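PDB 2PK0: Serine/threonine protein phosphatase Stp1 from Streptococcus agalactiae, which removes phosphate from serine and threonine residues of proteins as a PP2C-family phosphatase that binds magnesium ions. Local coordinates for residues Leu137-Lys149 / Ala158-Ser170. Residues are numbered along the deposited sequence; the frame is centred on the assembly and turned at random.
Sequences LTSDHSLVNELVK and AASHPQKNIITQS
A single beta bridge, S142 with I167, is set exactly where a helix begins: the N-terminal turn of helix 143-149 lies against the segment 165-169 of this PP2C-family phosphatase. On one side of the bridge T168 N gives a nearly straight bond to H141 O (2.9 Å, 167°), reaching the oxygen from above its carbonyl plane; on the other, L143 N gives a weak bond to I166 O (3.0 Å). S142 suits the N-cap because its short hydroxyl, chi1 71°, turns back to accept a weak capping bond from N145 N. Water 1 also serves this first turn, accepting from V144 N and donating to N165 OD1.

Q169 lays NE2 over one face of the H141 ring, near its rim, with the amide and ring planes 65° apart. The same amide nitrogen is bonded to E178 O, while G122 N and D180 hold the ring nitrogens, fixing the imidazole's rotation. A158, a lone methyl, lets helices 143-149 and 155-159 come close, and the beta-branched V144 and V148 each lay CG2 against its CB (3.9 and 3.8 Å). I167 points its CB away from 137-149, although CG1 still brushes H141 O; the side chain is about 8 Å from a bound magnesium ion. V144 CG1, anti to the carbonyl carbon, meets the H161 ring obliquely, 3.5 Å from CD2.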
loop_
_atom_site.group_PDB
_atom_site.type_symbol
_atom_site.label_atom_id
_atom_site.label_comp_id
_atom_site.label_asym_id
_atom_site.label_seq_id
_atom_site.Cartn_x
_atom_site.Cartn_y
_atom_site.Cartn_z
ATOM N N LEU A 137 1.552 -6.825 8.561
ATOM C CA LEU A 137 2.163 -7.788 7.629
ATOM C C LEU A 137 3.460 -7.319 6.955
ATOM O O LEU A 137 4.263 -8.143 6.556
ATOM C CB LEU A 137 1.164 -8.194 6.538
ATOM C CG LEU A 137 -0.095 -8.931 6.994
ATOM C CD1 LEU A 137 -0.836 -9.530 5.783
ATOM C CD2 LEU A 137 0.250 -10.005 8.035
ATOM N N THR A 138 3.639 -6.007 6.807
ATOM C CA THR A 138 4.781 -5.435 6.106
ATOM C C THR A 138 5.704 -4.735 7.080
ATOM O O THR A 138 5.334 -4.446 8.205
ATOM C CB THR A 138 4.351 -4.383 5.080
ATOM O OG1 THR A 138 3.536 -3.404 5.728
ATOM C CG2 THR A 138 3.558 -5.014 3.956
ATOM N N SER A 139 6.919 -4.462 6.645
ATOM C CA SER A 139 7.845 -3.739 7.485
ATOM C C SER A 139 8.242 -2.493 6.713
ATOM O O SER A 139 8.561 -2.585 5.534
ATOM C CB SER A 139 9.054 -4.618 7.818
ATOM O OG SER A 139 10.011 -3.897 8.578
ATOM N N ASP A 140 8.170 -1.336 7.367
ATOM C CA ASP A 140 8.460 -0.061 6.726
ATOM C C ASP A 140 9.902 -0.077 6.205
ATOM O O ASP A 140 10.806 -0.476 6.927
ATOM C CB ASP A 140 8.282 1.099 7.721
ATOM C CG ASP A 140 6.813 1.508 7.934
ATOM O OD1 ASP A 140 5.916 0.866 7.356
ATOM O OD2 ASP A 140 6.549 2.480 8.688
ATOM N N HIS A 141 10.126 0.311 4.952
ATOM C CA HIS A 141 11.497 0.486 4.500
ATOM C C HIS A 141 11.957 1.872 4.878
ATOM O O HIS A 141 11.853 2.809 4.102
ATOM C CB HIS A 141 11.635 0.230 3.007
ATOM C CG HIS A 141 11.257 -1.158 2.624
ATOM N ND1 HIS A 141 10.534 -1.449 1.491
ATOM C CD2 HIS A 141 11.459 -2.337 3.255
ATOM C CE1 HIS A 141 10.311 -2.751 1.434
ATOM N NE2 HIS A 141 10.865 -3.314 2.492
ATOM N N SER A 142 12.462 1.989 6.093
ATOM C CA SER A 142 12.727 3.274 6.692
ATOM C C SER A 142 14.081 3.226 7.345
ATOM O O SER A 142 14.668 2.151 7.492
ATOM C CB SER A 142 11.683 3.562 7.775
ATOM O OG SER A 142 11.881 2.737 8.919
ATOM N N LEU A 143 14.564 4.392 7.754
ATOM C CA LEU A 143 15.848 4.505 8.423
ATOM C C LEU A 143 15.860 3.796 9.769
ATOM O O LEU A 143 16.790 3.021 10.032
ATOM C CB LEU A 143 16.249 5.978 8.579
ATOM C CG LEU A 143 17.712 6.373 8.804
ATOM C CD1 LEU A 143 18.002 7.643 8.043
ATOM C CD2 LEU A 143 18.020 6.587 10.254
ATOM N N VAL A 144 14.838 4.037 10.602
ATOM C CA VAL A 144 14.806 3.450 11.949
ATOM C C VAL A 144 14.743 1.924 11.934
ATOM O O VAL A 144 15.314 1.293 12.815
ATOM C CB VAL A 144 13.723 4.077 12.935
ATOM C CG1 VAL A 144 13.695 5.549 12.811
ATOM C CG2 VAL A 144 12.313 3.523 12.728
ATOM N N ASN A 145 14.099 1.335 10.921
ATOM C CA ASN A 145 14.081 -0.134 10.795
ATOM C C ASN A 145 15.422 -0.725 10.366
ATOM O O ASN A 145 15.708 -1.856 10.706
ATOM C CB ASN A 145 12.955 -0.634 9.880
ATOM C CG ASN A 145 11.584 -0.530 10.528
ATOM O OD1 ASN A 145 11.459 -0.348 11.734
ATOM N ND2 ASN A 145 10.555 -0.631 9.726
ATOM N N GLU A 146 16.229 0.040 9.631
ATOM C CA GLU A 146 17.588 -0.394 9.282
ATOM C C GLU A 146 18.489 -0.434 10.516
ATOM O O GLU A 146 19.278 -1.381 10.687
ATOM C CB GLU A 146 18.221 0.503 8.210
ATOM C CG GLU A 146 17.608 0.316 6.848
ATOM C CD GLU A 146 18.560 0.621 5.708
ATOM O OE1 GLU A 146 19.236 1.688 5.739
ATOM O OE2 GLU A 146 18.616 -0.218 4.774
ATOM N N LEU A 147 18.349 0.597 11.359
ATOM C CA LEU A 147 19.075 0.689 12.620
ATOM C C LEU A 147 18.726 -0.473 13.572
ATOM O O LEU A 147 19.600 -0.977 14.285
ATOM C CB LEU A 147 18.835 2.038 13.300
ATOM C CG LEU A 147 19.302 3.339 12.621
ATOM C CD1 LEU A 147 18.859 4.556 13.424
ATOM C CD2 LEU A 147 20.816 3.396 12.393
ATOM N N VAL A 148 17.470 -0.918 13.559
ATOM C CA VAL A 148 17.094 -2.041 14.394
ATOM C C VAL A 148 17.778 -3.297 13.879
ATOM O O VAL A 148 18.487 -3.971 14.626
ATOM C CB VAL A 148 15.550 -2.217 14.479
ATOM C CG1 VAL A 148 15.176 -3.545 15.153
ATOM C CG2 VAL A 148 14.921 -1.050 15.238
ATOM N N LYS A 149 17.613 -3.555 12.588
ATOM C CA LYS A 149 18.151 -4.747 11.930
ATOM C C LYS A 149 19.689 -4.888 11.991
ATOM O O LYS A 149 20.212 -6.009 12.062
ATOM C CB LYS A 149 17.595 -4.858 10.489
ATOM C CG LYS A 149 18.398 -5.748 9.545
ATOM C CD LYS A 149 17.609 -6.204 8.337
ATOM C CE LYS A 149 18.542 -6.608 7.178
ATOM N NZ LYS A 149 18.740 -5.496 6.191
ATOM N N ALA A 158 12.979 2.456 18.566
ATOM C CA ALA A 158 12.554 2.942 17.247
ATOM C C ALA A 158 11.135 3.453 17.255
ATOM O O ALA A 158 10.784 4.331 16.470
ATOM C CB ALA A 158 12.688 1.856 16.206
ATOM N N ALA A 159 10.322 2.903 18.149
ATOM C CA ALA A 159 8.929 3.308 18.264
ATOM C C ALA A 159 8.799 4.732 18.797
ATOM O O ALA A 159 7.809 5.402 18.540
ATOM C CB ALA A 159 8.160 2.325 19.146
ATOM N N SER A 160 9.810 5.183 19.537
ATOM C CA SER A 160 9.827 6.535 20.088
ATOM C C SER A 160 10.952 7.403 19.511
ATOM O O SER A 160 11.325 8.410 20.111
ATOM C CB SER A 160 9.893 6.514 21.623
ATOM O OG SER A 160 10.978 5.728 22.078
ATOM N N HIS A 161 11.478 7.018 18.351
ATOM C CA HIS A 161 12.448 7.852 17.656
ATOM C C HIS A 161 11.781 9.159 17.237
ATOM O O HIS A 161 10.699 9.140 16.657
ATOM C CB HIS A 161 13.006 7.126 16.436
ATOM C CG HIS A 161 14.143 7.847 15.776
ATOM N ND1 HIS A 161 15.379 7.985 16.372
ATOM C CD2 HIS A 161 14.225 8.479 14.582
ATOM C CE1 HIS A 161 16.177 8.660 15.565
ATOM N NE2 HIS A 161 15.502 8.968 14.470
ATOM N N PRO A 162 12.398 10.296 17.594
ATOM C CA PRO A 162 11.858 11.647 17.379
ATOM C C PRO A 162 11.911 12.236 15.960
ATOM O O PRO A 162 11.307 13.288 15.722
ATOM C CB PRO A 162 12.683 12.523 18.347
ATOM C CG PRO A 162 13.542 11.583 19.147
ATOM C CD PRO A 162 13.664 10.323 18.346
ATOM N N GLN A 163 12.640 11.607 15.039
ATOM C CA GLN A 163 12.686 12.093 13.648
ATOM C C GLN A 163 11.571 11.477 12.799
ATOM O O GLN A 163 11.084 10.380 13.090
ATOM C CB GLN A 163 14.028 11.768 12.999
ATOM C CG GLN A 163 15.112 12.812 13.153
ATOM C CD GLN A 163 16.445 12.374 12.505
ATOM O OE1 GLN A 163 17.472 13.050 12.668
ATOM N NE2 GLN A 163 16.430 11.241 11.774
ATOM N N LYS A 164 11.185 12.177 11.733
ATOM C CA LYS A 164 10.189 11.658 10.798
ATOM C C LYS A 164 10.824 10.548 9.964
ATOM O O LYS A 164 12.050 10.522 9.793
ATOM C CB LYS A 164 9.659 12.781 9.903
ATOM N N ASN A 165 9.999 9.626 9.472
ATOM C CA ASN A 165 10.489 8.499 8.680
ATOM C C ASN A 165 11.170 8.914 7.366
ATOM O O ASN A 165 10.530 9.449 6.463
ATOM C CB ASN A 165 9.358 7.484 8.396
ATOM C CG ASN A 165 9.023 6.591 9.617
ATOM O OD1 ASN A 165 9.902 6.225 10.415
ATOM N ND2 ASN A 165 7.744 6.236 9.751
ATOM N N ILE A 166 12.476 8.681 7.279
ATOM C CA ILE A 166 13.197 8.826 6.017
ATOM C C ILE A 166 13.160 7.478 5.287
ATOM O O ILE A 166 13.644 6.473 5.793
ATOM C CB ILE A 166 14.671 9.267 6.220
ATOM C CG1 ILE A 166 14.752 10.629 6.924
ATOM C CG2 ILE A 166 15.416 9.307 4.879
ATOM C CD1 ILE A 166 15.181 10.563 8.398
ATOM N N ILE A 167 12.572 7.459 4.100
ATOM C CA ILE A 167 12.398 6.226 3.340
ATOM C C ILE A 167 13.732 5.718 2.755
ATOM O O ILE A 167 14.596 6.513 2.356
ATOM C CB ILE A 167 11.304 6.443 2.277
ATOM C CG1 ILE A 167 10.527 5.165 2.017
ATOM C CG2 ILE A 167 11.846 7.082 0.992
ATOM C CD1 ILE A 167 9.278 5.433 1.238
ATOM N N THR A 168 13.931 4.402 2.764
ATOM C CA THR A 168 15.205 3.840 2.302
ATOM C C THR A 168 15.153 3.223 0.908
ATOM O O THR A 168 16.201 2.974 0.305
ATOM C CB THR A 168 15.853 2.831 3.301
ATOM O OG1 THR A 168 14.992 1.703 3.537
ATOM C CG2 THR A 168 16.208 3.514 4.597
ATOM N N GLN A 169 13.945 2.959 0.409
ATOM C CA GLN A 169 13.775 2.645 -1.010
ATOM C C GLN A 169 12.421 3.054 -1.566
ATOM O O GLN A 169 11.439 3.124 -0.847
ATOM C CB GLN A 169 14.066 1.182 -1.323
ATOM C CG GLN A 169 13.153 0.208 -0.690
ATOM C CD GLN A 169 13.467 -1.192 -1.131
ATOM O OE1 GLN A 169 14.150 -1.401 -2.138
ATOM N NE2 GLN A 169 12.980 -2.165 -0.385
ATOM N N SER A 170 12.386 3.354 -2.853
ATOM C CA SER A 170 11.146 3.732 -3.483
ATOM C C SER A 170 11.285 3.335 -4.923
ATOM O O SER A 170 12.390 3.132 -5.396
ATOM C CB SER A 170 10.942 5.239 -3.410
ATOM O OG SER A 170 11.939 5.912 -4.165
HETATM O O HOH W 1 12.981 6.244 9.519
#